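Periplasmic solute binding protein (Pectobacterium atrosepticum, PDB 4RY1) probably captures a sugar in the periplasm and delivers it to an ABC-type importer. Local coordinates at residues A[18-29]-A[308-319]; A[319-327]-A[340-351]. All coordinates share one frame; numbering follows the deposited sequence.

Contact 1: residues A[18-29]-A[308-319]; sequences ATLAAINAFQKA and FMLSNPEGVKAL
Phe308 lies against the helix of residues 18-29 and buries more surface here than any other residue. Phe26 CA sits over the centre of its ring, a CH-pi contact 3.8 Å from the centroid, while the Phe26 ring turns an edge to the same ring in an offset edge-to-face pair with the planes at 75°. CG of Phe308 is anti to the backbone N (chi1 -170°), which carries the ring across to the other helix; there it drops as a knob into a hole formed by Ala22, Ala25, Phe26 and Ala29. One turn earlier the knob is Ala22, its methyl seated among Met309, Gly315, Ala318 and Leu319. Helices 18-29 and 313-319 run antiparallel at 162° with their axes only 7.9 Å apart. The backbones come closest where Ala22 CA lies 4.8 Å from Gly315 CA, and beside this point Ala22 CB meets Ala318 CB at 3.9 Å. In this periplasmic binding protein fold, helix 13-29 follows the first strand, 3-10, and is flanked by the successive helices 299-310 and 313-319. On the side facing strand 3-10, the extended Met309 chain, in one of its two conformers, brings CE to Ile23 CG1 at 3.6 Å and to Thr19 CG2, with Ile7 of that strand also touching both Ile23 and Met309. Thr19 OG1, which borders Leu319 CD2, is hydrogen-bonded to Arg15 O. The opposite flank is looser: Ala29 CB stands 4.0 Å from Phe308 CE2, and Ala25 CB reaches Glu314 CB only at 4.4 Å. There the exposed Glu314 carboxylate is engaged within its own helix by a weak salt bridge to Lys317.

Contact 2: residues A[319-327]-A[340-351]; sequences LGLQNGMPA and VINPGNLLANAY
The Tyr351 ring carries Met325 on one face: CB stands over the ring centre as a CH-pi donor, 3.7 Å from the centroid, and CG follows at 3.6 Å from Tyr351 CG. The chain of Met325 then bends at both chi2 (-79°) and chi3 (-85°), curling back so that CE comes up to Tyr351 CD1 while SD, oblique to the ring, makes a longer Met-aromatic contact. The same sulfur touches Ile341 CD1 at 3.7 Å. Leu347 packs its CG on Met325 CG, with CD2 near both Gly324 CA and Leu321 CB. Leu321 fills the other end, crossing Ile341 at about a right angle with CD2 against CG1 and sliding past Val340 in the opposite direction. Its CD1 meets the Asn345 amide, ND2 being 3.8 Å away. Asn345 is the N-cap of helix 346-356: OD1 accepts from Ala348 N at 3.0 Å, the donor tilted 16° from the carbonyl plane, while ND2 is hydrogen-bonded to Tyr254 OH. The loop after helix 313-319, with its type I turn from Leu321 to Gly324, packs on both the 340-345 loop and the first turns of helix 346-356. No direct hydrogen bond joins the two segments; a water links them, donating to Met325 O at 2.7 Å and hydrogen-bonded to Tyr351 OH. Cohesion therefore rests mainly on apolar and ring packing, with the polar groups of Asn345 committed to its own helix and to Tyr254.

In the fold
From the N terminus, the chain enters contact 1 on helix 13-29 and travels through 278 residues, including much of the sheet, before residues 308-319 return to close that long loop. Contact 2 opens where contact 1 ends, sharing Leu319, and closes a short loop holding helix 329-337. The two are therefore in series, neither nested nor crossing, with centres about 17 Å apart. They also touch directly, Ala18 CB packing on Gln322 CG at 3.8 Å. Contact 1 ties the N-terminal helix to helices 299-310 and 313-319; contact 2 carries the connection on, through the loop after 313-319, to helix 346-356 beside helix 253-257.

Contact 1: residues A[18-29]-A[308-319]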
loop_
_atom_site.group_PDB
_atom_site.type_symbol
_atom_site.label_atom_id
_atom_site.label_comp_id
_atom_site.label_asym_id
_atom_site.label_seq_id
_atom_site.Cartn_x
_atom_site.Cartn_y
_atom_site.Cartn_z
ATOM N N ALA A 18 -6.990 -9.598 -16.682
ATOM C CA ALA A 18 -5.817 -10.441 -16.540
ATOM C C ALA A 18 -6.110 -11.590 -15.592
ATOM O O ALA A 18 -5.631 -12.708 -15.772
ATOM C CB ALA A 18 -4.660 -9.608 -16.038
ATOM N N THR A 19 -6.881 -11.298 -14.520
ATOM C CA THR A 19 -7.226 -12.359 -13.559
ATOM C C THR A 19 -8.159 -13.404 -14.209
ATOM O O THR A 19 -7.999 -14.624 -14.044
ATOM C CB THR A 19 -7.844 -11.765 -12.302
ATOM O OG1 THR A 19 -6.957 -10.779 -11.769
ATOM C CG2 THR A 19 -8.090 -12.831 -11.258
ATOM N N LEU A 20 -9.118 -12.918 -14.982
ATOM C CA LEU A 20 -9.956 -13.815 -15.793
ATOM C C LEU A 20 -9.117 -14.659 -16.778
ATOM O O LEU A 20 -9.378 -15.870 -16.978
ATOM C CB LEU A 20 -11.070 -13.041 -16.515
ATOM C CG LEU A 20 -12.396 -12.916 -15.763
ATOM C CD1 LEU A 20 -13.062 -14.276 -15.604
ATOM C CD2 LEU A 20 -12.214 -12.268 -14.412
ATOM N N ALA A 21 -8.114 -14.032 -17.407
ATOM C CA ALA A 21 -7.205 -14.754 -18.325
ATOM C C ALA A 21 -6.506 -15.884 -17.561
ATOM O O ALA A 21 -6.359 -17.004 -18.055
ATOM C CB ALA A 21 -6.180 -13.803 -18.903
ATOM N N ALA A 22 -6.051 -15.581 -16.350
ATOM C CA ALA A 22 -5.386 -16.610 -15.540
ATOM C C ALA A 22 -6.337 -17.753 -15.192
ATOM O O ALA A 22 -5.965 -18.920 -15.231
ATOM C CB ALA A 22 -4.784 -16.013 -14.277
ATOM N N ILE A 23 -7.563 -17.390 -14.837
ATOM C CA ILE A 23 -8.591 -18.385 -14.517
ATOM C C ILE A 23 -8.894 -19.275 -15.715
ATOM O O ILE A 23 -8.987 -20.485 -15.601
ATOM C CB ILE A 23 -9.856 -17.709 -13.949
ATOM C CG1 ILE A 23 -9.567 -17.145 -12.543
ATOM C CG2 ILE A 23 -11.035 -18.685 -13.927
ATOM C CD1 ILE A 23 -10.608 -16.155 -12.064
ATOM N N ASN A 24 -9.016 -18.656 -16.882
ATOM C CA ASN A 24 -9.277 -19.437 -18.082
ATOM C C ASN A 24 -8.132 -20.411 -18.404
ATOM O O ASN A 24 -8.377 -21.559 -18.837
ATOM C CB ASN A 24 -9.589 -18.538 -19.292
ATOM C CG ASN A 24 -10.980 -17.946 -19.207
ATOM O OD1 ASN A 24 -11.942 -18.629 -18.839
ATOM N ND2 ASN A 24 -11.104 -16.674 -19.545
ATOM N N ALA A 25 -6.894 -19.950 -18.235
ATOM C CA ALA A 25 -5.736 -20.821 -18.451
ATOM C C ALA A 25 -5.737 -21.956 -17.420
ATOM O O ALA A 25 -5.436 -23.104 -17.748
ATOM C CB ALA A 25 -4.450 -19.996 -18.410
ATOM N N PHE A 26 -6.091 -21.638 -16.180
ATOM C CA PHE A 26 -6.197 -22.675 -15.152
ATOM C C PHE A 26 -7.220 -23.736 -15.520
ATOM O O PHE A 26 -6.961 -24.934 -15.355
ATOM C CB PHE A 26 -6.556 -22.038 -13.803
ATOM C CG PHE A 26 -6.796 -23.034 -12.706
ATOM C CD1 PHE A 26 -5.749 -23.652 -12.049
ATOM C CD2 PHE A 26 -8.090 -23.372 -12.331
ATOM C CE1 PHE A 26 -5.984 -24.566 -11.021
ATOM C CE2 PHE A 26 -8.312 -24.309 -11.343
ATOM C CZ PHE A 26 -7.259 -24.890 -10.675
ATOM N N GLN A 27 -8.368 -23.289 -16.016
ATOM C CA GLN A 27 -9.440 -24.209 -16.414
ATOM C C GLN A 27 -9.040 -25.105 -17.586
ATOM O O GLN A 27 -9.396 -26.274 -17.632
ATOM C CB GLN A 27 -10.738 -23.434 -16.653
ATOM C CG GLN A 27 -11.330 -22.945 -15.319
ATOM C CD GLN A 27 -12.693 -22.314 -15.413
ATOM O OE1 GLN A 27 -13.631 -22.749 -14.753
ATOM N NE2 GLN A 27 -12.816 -21.314 -16.214
ATOM N N LYS A 28 -8.289 -24.554 -18.520
ATOM C CA LYS A 28 -7.752 -25.350 -19.631
ATOM C C LYS A 28 -6.850 -26.474 -19.125
ATOM O O LYS A 28 -6.926 -27.607 -19.601
ATOM C CB LYS A 28 -6.976 -24.444 -20.596
ATOM C CG LYS A 28 -6.428 -25.103 -21.830
ATOM C CD LYS A 28 -5.935 -24.056 -22.819
ATOM C CE LYS A 28 -5.338 -24.695 -24.064
ATOM N NZ LYS A 28 -4.247 -25.660 -23.752
ATOM N N ALA A 29 -6.037 -26.152 -18.130
ATOM C CA ALA A 29 -5.064 -27.096 -17.554
ATOM C C ALA A 29 -5.751 -28.070 -16.597
ATOM O O ALA A 29 -5.220 -29.132 -16.323
ATOM C CB ALA A 29 -3.948 -26.359 -16.815
ATOM N N PHE A 308 -1.199 -21.787 -9.572
ATOM C CA PHE A 308 -1.243 -21.541 -11.006
ATOM C C PHE A 308 -1.023 -20.066 -11.312
ATOM O O PHE A 308 -0.242 -19.694 -12.203
ATOM C CB PHE A 308 -2.554 -22.062 -11.604
ATOM C CG PHE A 308 -2.574 -22.049 -13.102
ATOM C CD1 PHE A 308 -2.959 -20.917 -13.797
ATOM C CD2 PHE A 308 -2.148 -23.157 -13.813
ATOM C CE1 PHE A 308 -2.951 -20.901 -15.167
ATOM C CE2 PHE A 308 -2.144 -23.147 -15.195
ATOM C CZ PHE A 308 -2.554 -22.015 -15.869
ATOM N N MET A 309 -1.710 -19.218 -10.556
ATOM C CA MET A 309 -1.598 -17.757 -10.721
ATOM C C MET A 309 -0.207 -17.192 -10.383
ATOM O O MET A 309 0.291 -16.289 -11.061
ATOM C CB MET A 309 -2.669 -17.038 -9.869
ATOM C CG MET A 309 -4.108 -17.246 -10.356
ATOM S SD MET A 309 -5.389 -16.278 -9.428
ATOM C CE MET A 309 -6.664 -16.191 -10.693
ATOM N N LEU A 310 0.401 -17.713 -9.331
ATOM C CA LEU A 310 1.628 -17.121 -8.776
ATOM C C LEU A 310 2.933 -17.753 -9.256
ATOM O O LEU A 310 3.996 -17.136 -9.173
ATOM C CB LEU A 310 1.575 -17.120 -7.245
ATOM C CG LEU A 310 0.432 -16.322 -6.609
ATOM C CD1 LEU A 310 0.608 -16.280 -5.086
ATOM C CD2 LEU A 310 0.250 -14.940 -7.198
ATOM N N SER A 311 2.848 -18.976 -9.737
ATOM C CA SER A 311 4.045 -19.755 -10.084
ATOM C C SER A 311 4.019 -20.411 -11.445
ATOM O O SER A 311 5.084 -20.581 -12.046
ATOM C CB SER A 311 4.306 -20.794 -8.982
ATOM O OG SER A 311 4.541 -20.156 -7.714
ATOM N N ASN A 312 2.866 -20.826 -11.943
ATOM C CA ASN A 312 2.810 -21.508 -13.239
ATOM C C ASN A 312 3.041 -20.480 -14.338
ATOM O O ASN A 312 2.397 -19.445 -14.346
ATOM C CB ASN A 312 1.449 -22.186 -13.438
ATOM C CG ASN A 312 1.372 -23.025 -14.710
ATOM O OD1 ASN A 312 1.535 -22.514 -15.812
ATOM N ND2 ASN A 312 1.091 -24.311 -14.558
ATOM N N PRO A 313 3.949 -20.756 -15.301
ATOM C CA PRO A 313 4.238 -19.779 -16.364
ATOM C C PRO A 313 2.988 -19.208 -17.062
ATOM O O PRO A 313 2.947 -18.030 -17.393
ATOM C CB PRO A 313 5.116 -20.594 -17.334
ATOM C CG PRO A 313 5.856 -21.524 -16.431
ATOM C CD PRO A 313 4.846 -21.928 -15.369
ATOM N N GLU A 314 1.977 -20.051 -17.289
ATOM C CA GLU A 314 0.778 -19.593 -17.988
ATOM C C GLU A 314 -0.023 -18.590 -17.127
ATOM O O GLU A 314 -0.532 -17.580 -17.621
ATOM C CB GLU A 314 -0.103 -20.789 -18.410
ATOM C CG GLU A 314 0.561 -21.621 -19.495
ATOM C CD GLU A 314 0.970 -20.800 -20.706
ATOM O OE1 GLU A 314 0.103 -20.066 -21.223
ATOM O OE2 GLU A 314 2.157 -20.883 -21.132
ATOM N N GLY A 315 -0.099 -18.845 -15.830
ATOM C CA GLY A 315 -0.791 -17.910 -14.946
ATOM C C GLY A 315 -0.008 -16.640 -14.729
ATOM O O GLY A 315 -0.549 -15.537 -14.709
ATOM N N VAL A 316 1.296 -16.811 -14.575
ATOM C CA VAL A 316 2.189 -15.684 -14.414
ATOM C C VAL A 316 2.134 -14.749 -15.630
ATOM O O VAL A 316 2.038 -13.531 -15.492
ATOM C CB VAL A 316 3.636 -16.166 -14.119
ATOM C CG1 VAL A 316 4.625 -15.035 -14.251
ATOM C CG2 VAL A 316 3.726 -16.781 -12.726
ATOM N N LYS A 317 2.177 -15.320 -16.826
ATOM C CA LYS A 317 2.096 -14.487 -18.028
ATOM C C LYS A 317 0.737 -13.798 -18.142
ATOM O O LYS A 317 0.642 -12.642 -18.535
ATOM C CB LYS A 317 2.410 -15.317 -19.258
ATOM C CG LYS A 317 3.891 -15.642 -19.349
ATOM C CD LYS A 317 4.202 -16.360 -20.649
ATOM C CE LYS A 317 3.712 -17.781 -20.672
ATOM N NZ LYS A 317 4.070 -18.395 -21.986
ATOM N N ALA A 318 -0.322 -14.499 -17.744
ATOM C CA ALA A 318 -1.655 -13.906 -17.813
ATOM C C ALA A 318 -1.772 -12.681 -16.912
ATOM O O ALA A 318 -2.325 -11.666 -17.298
ATOM C CB ALA A 318 -2.715 -14.942 -17.454
ATOM N N LEU A 319 -1.273 -12.814 -15.693
ATOM C CA LEU A 319 -1.388 -11.739 -14.707
ATOM C C LEU A 319 -0.398 -10.605 -14.924
ATOM O O LEU A 319 -0.652 -9.478 -14.536
ATOM C CB LEU A 319 -1.246 -12.280 -13.287
ATOM C CG LEU A 319 -2.479 -13.035 -12.814
ATOM C CD1 LEU A 319 -2.254 -13.780 -11.511
ATOM C CD2 LEU A 319 -3.633 -12.062 -12.623
#

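Contact 2: residues A[319-327]-A[340-351]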
loop_
_atom_site.group_PDB
_atom_site.type_symbol
_atom_site.label_atom_id
_atom_site.label_comp_id
_atom_site.label_asym_id
_atom_site.label_seq_id
_atom_site.Cartn_x
_atom_site.Cartn_y
_atom_site.Cartn_z
ATOM N N LEU A 319 -1.273 -12.814 -15.693
ATOM C CA LEU A 319 -1.388 -11.739 -14.707
ATOM C C LEU A 319 -0.398 -10.605 -14.924
ATOM O O LEU A 319 -0.652 -9.478 -14.536
ATOM C CB LEU A 319 -1.246 -12.280 -13.287
ATOM C CG LEU A 319 -2.479 -13.035 -12.814
ATOM C CD1 LEU A 319 -2.254 -13.780 -11.511
ATOM C CD2 LEU A 319 -3.633 -12.062 -12.623
ATOM N N GLY A 320 0.741 -10.922 -15.518
ATOM C CA GLY A 320 1.795 -9.925 -15.716
ATOM C C GLY A 320 2.055 -9.147 -14.453
ATOM O O GLY A 320 2.249 -9.726 -13.372
ATOM N N LEU A 321 2.108 -7.829 -14.590
ATOM C CA LEU A 321 2.395 -6.933 -13.465
ATOM C C LEU A 321 1.130 -6.309 -12.855
ATOM O O LEU A 321 1.229 -5.359 -12.083
ATOM C CB LEU A 321 3.352 -5.817 -13.898
ATOM C CG LEU A 321 4.742 -6.346 -14.271
ATOM C CD1 LEU A 321 5.586 -5.224 -14.862
ATOM C CD2 LEU A 321 5.472 -6.904 -13.057
ATOM N N GLN A 322 -0.030 -6.888 -13.127
ATOM C CA GLN A 322 -1.288 -6.307 -12.660
ATOM C C GLN A 322 -1.504 -6.358 -11.144
ATOM O O GLN A 322 -2.353 -5.626 -10.638
ATOM C CB GLN A 322 -2.452 -6.988 -13.367
ATOM C CG GLN A 322 -2.501 -6.695 -14.856
ATOM C CD GLN A 322 -2.678 -5.230 -15.147
ATOM O OE1 GLN A 322 -3.466 -4.561 -14.517
ATOM N NE2 GLN A 322 -1.909 -4.730 -16.111
ATOM N N ASN A 323 -0.741 -7.205 -10.454
ATOM C CA ASN A 323 -0.744 -7.257 -8.998
ATOM C C ASN A 323 0.612 -6.841 -8.409
ATOM O O ASN A 323 0.926 -7.175 -7.271
ATOM C CB ASN A 323 -1.057 -8.668 -8.499
ATOM C CG ASN A 323 -2.359 -9.219 -8.996
ATOM O OD1 ASN A 323 -2.450 -10.413 -9.420
ATOM N ND2 ASN A 323 -3.374 -8.429 -8.897
ATOM N N GLY A 324 1.422 -6.149 -9.199
ATOM C CA GLY A 324 2.747 -5.746 -8.767
ATOM C C GLY A 324 3.817 -6.737 -9.181
ATOM O O GLY A 324 3.586 -7.646 -9.971
ATOM N N MET A 325 5.018 -6.517 -8.677
ATOM C CA MET A 325 6.147 -7.389 -9.006
ATOM C C MET A 325 6.012 -8.737 -8.284
ATOM O O MET A 325 5.976 -8.767 -7.060
ATOM C CB MET A 325 7.467 -6.713 -8.621
ATOM C CG MET A 325 7.787 -5.503 -9.482
ATOM S SD MET A 325 8.490 -5.789 -11.176
ATOM C CE MET A 325 10.265 -5.950 -10.700
ATOM N N PRO A 326 5.916 -9.856 -9.022
ATOM C CA PRO A 326 5.592 -11.138 -8.364
ATOM C C PRO A 326 6.492 -11.482 -7.200
ATOM O O PRO A 326 7.718 -11.329 -7.285
ATOM C CB PRO A 326 5.790 -12.141 -9.477
ATOM C CG PRO A 326 5.380 -11.382 -10.693
ATOM C CD PRO A 326 5.859 -9.987 -10.490
ATOM N N ALA A 327 5.871 -11.971 -6.131
ATOM C CA ALA A 327 6.599 -12.408 -4.953
ATOM C C ALA A 327 7.542 -13.578 -5.255
ATOM O O ALA A 327 8.621 -13.690 -4.676
ATOM C CB ALA A 327 5.612 -12.798 -3.855
ATOM N N VAL A 340 8.266 -8.120 -20.113
ATOM C CA VAL A 340 7.204 -7.422 -19.399
ATOM C C VAL A 340 7.793 -6.576 -18.284
ATOM O O VAL A 340 7.386 -5.438 -18.062
ATOM C CB VAL A 340 6.179 -8.440 -18.901
ATOM C CG1 VAL A 340 5.189 -7.831 -17.932
ATOM C CG2 VAL A 340 5.427 -8.994 -20.090
ATOM N N ILE A 341 8.737 -7.169 -17.565
ATOM C CA ILE A 341 9.622 -6.412 -16.682
ATOM C C ILE A 341 10.760 -5.931 -17.573
ATOM O O ILE A 341 11.421 -6.736 -18.246
ATOM C CB ILE A 341 10.141 -7.264 -15.510
ATOM C CG1 ILE A 341 9.013 -7.562 -14.522
ATOM C CG2 ILE A 341 11.282 -6.579 -14.777
ATOM C CD1 ILE A 341 9.378 -8.598 -13.494
ATOM N N ASN A 342 10.966 -4.625 -17.575
ATOM C CA ASN A 342 12.004 -3.990 -18.405
ATOM C C ASN A 342 12.388 -2.643 -17.784
ATOM O O ASN A 342 11.655 -2.127 -16.928
ATOM C CB ASN A 342 11.494 -3.829 -19.840
ATOM C CG ASN A 342 10.324 -2.872 -19.926
ATOM O OD1 ASN A 342 10.493 -1.663 -19.774
ATOM N ND2 ASN A 342 9.119 -3.412 -20.119
ATOM N N PRO A 343 13.541 -2.066 -18.177
ATOM C CA PRO A 343 14.017 -0.840 -17.519
ATOM C C PRO A 343 13.217 0.427 -17.829
ATOM O O PRO A 343 13.473 1.462 -17.213
ATOM C CB PRO A 343 15.463 -0.708 -17.993
ATOM C CG PRO A 343 15.812 -1.988 -18.651
ATOM C CD PRO A 343 14.561 -2.693 -19.022
ATOM N N GLY A 344 12.261 0.332 -18.760
ATOM C CA GLY A 344 11.355 1.443 -19.093
ATOM C C GLY A 344 10.097 1.464 -18.234
ATOM O O GLY A 344 9.287 2.387 -18.318
ATOM N N ASN A 345 9.933 0.429 -17.418
ATOM C CA ASN A 345 8.703 0.218 -16.675
ATOM C C ASN A 345 8.813 0.857 -15.298
ATOM O O ASN A 345 9.705 0.538 -14.520
ATOM C CB ASN A 345 8.403 -1.281 -16.577
ATOM C CG ASN A 345 7.101 -1.541 -15.861
ATOM O OD1 ASN A 345 7.034 -1.401 -14.645
ATOM N ND2 ASN A 345 6.063 -1.885 -16.609
ATOM N N LEU A 346 7.889 1.771 -15.010
ATOM C CA LEU A 346 7.977 2.582 -13.788
ATOM C C LEU A 346 7.850 1.731 -12.503
ATOM O O LEU A 346 8.525 1.982 -11.506
ATOM C CB LEU A 346 6.927 3.701 -13.804
ATOM C CG LEU A 346 6.913 4.670 -12.632
ATOM C CD1 LEU A 346 8.259 5.348 -12.395
ATOM C CD2 LEU A 346 5.835 5.708 -12.882
ATOM N N LEU A 347 6.940 0.755 -12.526
ATOM C CA LEU A 347 6.818 -0.171 -11.398
ATOM C C LEU A 347 8.132 -0.931 -11.150
ATOM O O LEU A 347 8.624 -0.991 -10.042
ATOM C CB LEU A 347 5.639 -1.119 -11.604
ATOM C CG LEU A 347 5.626 -2.410 -10.754
ATOM C CD1 LEU A 347 5.590 -2.129 -9.255
ATOM C CD2 LEU A 347 4.453 -3.271 -11.184
ATOM N N ALA A 348 8.721 -1.467 -12.222
ATOM C CA ALA A 348 9.963 -2.213 -12.091
ATOM C C ALA A 348 11.043 -1.301 -11.537
ATOM O O ALA A 348 11.832 -1.683 -10.686
ATOM C CB ALA A 348 10.387 -2.752 -13.440
ATOM N N ASN A 349 11.072 -0.077 -12.035
ATOM C CA ASN A 349 12.102 0.869 -11.593
ATOM C C ASN A 349 11.938 1.242 -10.098
ATOM O O ASN A 349 12.903 1.259 -9.317
ATOM C CB ASN A 349 12.068 2.122 -12.478
ATOM C CG ASN A 349 12.621 1.862 -13.881
ATOM O OD1 ASN A 349 13.468 0.997 -14.069
ATOM N ND2 ASN A 349 12.139 2.607 -14.855
ATOM N N ALA A 350 10.696 1.513 -9.697
ATOM C CA ALA A 350 10.409 1.818 -8.290
ATOM C C ALA A 350 10.708 0.639 -7.354
ATOM O O ALA A 350 11.287 0.798 -6.277
ATOM C CB ALA A 350 8.959 2.233 -8.149
ATOM N N TYR A 351 10.323 -0.550 -7.797
ATOM C CA TYR A 351 10.553 -1.770 -7.009
ATOM C C TYR A 351 12.058 -2.058 -6.860
ATOM O O TYR A 351 12.541 -2.327 -5.758
ATOM C CB TYR A 351 9.835 -2.946 -7.661
ATOM C CG TYR A 351 9.923 -4.246 -6.911
ATOM C CD1 TYR A 351 10.985 -5.110 -7.106
ATOM C CD2 TYR A 351 8.916 -4.599 -6.007
ATOM C CE1 TYR A 351 11.046 -6.322 -6.427
ATOM C CE2 TYR A 351 8.953 -5.784 -5.327
ATOM C CZ TYR A 351 9.999 -6.644 -5.526
ATOM O OH TYR A 351 9.966 -7.811 -4.796
HETATM O O HOH W 1 7.448 -9.039 -4.766
#